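PDB 5A9T: putative dehydrogenase from Amycolatopsis orientalis, which catalyses the stereoselective, NADPH-dependent reduction of cyclic imines to amines as an imine reductase of the HIBADH-related family. Local coordinates for the interface of chains A and B. Coordinates in Å, arbitrary orientation; residue numbers count along the deposited sequence, not the author numbering. Chains: chain A/B, Putative dehydrogenase.

The interface of chains A and B. Residues chain A 241, 244-245, 248, 282; chain B 175, 179.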
loop_
_atom_site.group_PDB
_atom_site.type_symbol
_atom_site.label_atom_id
_atom_site.label_comp_id
_atom_site.label_asym_id
_atom_site.label_seq_id
_atom_site.Cartn_x
_atom_site.Cartn_y
_atom_site.Cartn_z
ATOM N N ASN A 241 -10.139 14.527 -7.179
ATOM C CA ASN A 241 -9.853 13.083 -7.200
ATOM C C ASN A 241 -10.977 12.255 -7.715
ATOM O O ASN A 241 -10.685 11.158 -8.262
ATOM C CB ASN A 241 -9.368 12.632 -5.803
ATOM C CG ASN A 241 -8.013 13.154 -5.462
ATOM O OD1 ASN A 241 -7.915 14.233 -4.778
ATOM N ND2 ASN A 241 -7.026 12.574 -5.935
ATOM N N THR A 244 -10.117 12.042 -11.328
ATOM C CA THR A 244 -9.007 11.141 -11.631
ATOM C C THR A 244 -9.583 9.674 -11.627
ATOM O O THR A 244 -9.248 8.918 -12.497
ATOM C CB THR A 244 -7.914 11.248 -10.535
ATOM O OG1 THR A 244 -7.544 12.654 -10.485
ATOM C CG2 THR A 244 -6.793 10.479 -10.860
ATOM N N LEU A 245 -10.442 9.348 -10.707
ATOM C CA LEU A 245 -11.011 8.021 -10.624
ATOM C C LEU A 245 -11.914 7.747 -11.837
ATOM O O LEU A 245 -11.922 6.619 -12.330
ATOM C CB LEU A 245 -11.724 7.747 -9.339
ATOM C CG LEU A 245 -10.769 7.327 -8.186
ATOM C CD1 LEU A 245 -11.365 7.605 -6.856
ATOM C CD2 LEU A 245 -10.311 5.879 -8.372
ATOM N N ILE A 248 -9.593 6.703 -14.452
ATOM C CA ILE A 248 -9.114 5.372 -14.234
ATOM C C ILE A 248 -10.158 4.368 -14.709
ATOM O O ILE A 248 -9.827 3.304 -15.303
ATOM C CB ILE A 248 -8.695 5.125 -12.758
ATOM C CG1 ILE A 248 -7.504 6.023 -12.492
ATOM C CG2 ILE A 248 -8.480 3.643 -12.483
ATOM C CD1 ILE A 248 -7.276 6.135 -10.984
ATOM N N TYR A 282 -8.170 15.231 0.072
ATOM C CA TYR A 282 -8.560 13.831 -0.092
ATOM C C TYR A 282 -8.732 13.174 1.250
ATOM O O TYR A 282 -9.618 12.400 1.513
ATOM C CB TYR A 282 -7.465 13.121 -0.895
ATOM C CG TYR A 282 -7.849 11.672 -1.128
ATOM C CD1 TYR A 282 -7.578 10.666 -0.212
ATOM C CD2 TYR A 282 -8.469 11.301 -2.317
ATOM C CE1 TYR A 282 -7.998 9.378 -0.394
ATOM C CE2 TYR A 282 -8.855 10.020 -2.526
ATOM C CZ TYR A 282 -8.692 9.041 -1.545
ATOM O OH TYR A 282 -9.104 7.756 -1.814
ATOM N N LEU B 175 -1.800 4.839 -10.035
ATOM C CA LEU B 175 -2.777 5.650 -9.316
ATOM C C LEU B 175 -3.915 4.787 -8.701
ATOM O O LEU B 175 -4.349 5.033 -7.600
ATOM C CB LEU B 175 -3.357 6.720 -10.248
ATOM C CG LEU B 175 -2.340 7.782 -10.657
ATOM C CD1 LEU B 175 -2.985 8.627 -11.757
ATOM C CD2 LEU B 175 -1.958 8.665 -9.495
ATOM N N TYR B 179 -4.916 4.823 -4.748
ATOM C CA TYR B 179 -6.215 5.151 -4.105
ATOM C C TYR B 179 -6.600 4.059 -3.118
ATOM O O TYR B 179 -6.984 4.300 -1.956
ATOM C CB TYR B 179 -7.355 5.377 -5.105
ATOM C CG TYR B 179 -7.313 6.708 -5.792
ATOM C CD1 TYR B 179 -7.597 7.857 -5.038
ATOM C CD2 TYR B 179 -6.923 6.847 -7.123
ATOM C CE1 TYR B 179 -7.519 9.103 -5.620
ATOM C CE2 TYR B 179 -6.803 8.063 -7.700
ATOM C CZ TYR B 179 -7.085 9.193 -6.929
ATOM O OH TYR B 179 -6.941 10.439 -7.565
#
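B:Tyr179, on the long helix 166-193, pushes its phenol against helix 238-255 of A:Asn241, A:Thr244, A:Leu245 and A:Ile248, and against A:Tyr282 on the 3-10 helix 282-288. The patch belongs to the two-fold interface of the imine reductase dimer, where the all-helical C-terminal parts of the two subunits interlock, and it recurs with the chains exchanged.

A hydrogen bond runs from the side-chain amide ND2 of A:Asn241 to the phenol OH of B:Tyr179, 2.7 Å long and nearly straight, 164° at the hydrogen. The oxygen lies in the amide plane, while amide and ring planes stand 76° apart. With CG anti to the carbonyl carbon (chi1 -70°), the amide of A:Asn241 is carried toward the phenol, and its CB borders the edge of the A:Tyr282 ring. Because A:Asn241 and A:Tyr282 also line the pocket for (1R)-1-methyl-1,2,3,4-tetrahydroisoquinoline, B:Tyr179 may help the second subunit position that wall.

Apolar contacts pack one face and parts of the rim of the same ring. CG of A:Leu245 sits over the centre of the B:Tyr179 ring, 4.0 Å above its plane. CE2 of A:Tyr282 meets the ring's edge, 3.5 Å from CE1 of B:Tyr179. Displaced from the ring plane toward the face that A:Leu245 covers, A:Ile248 places CD1 3.8 Å from CE2 of B:Tyr179; the same methyl touches CB of B:Leu175, one helical turn away. A phenylalanine in place of B:Tyr179 would probably leave the amide of A:Asn241 without its partner across the interface and freer to turn. The side chain of A:Thr244 crosses that of B:Tyr179 at about a right angle, its methyl CG2 3.3 Å from the phenol OH of B:Tyr179.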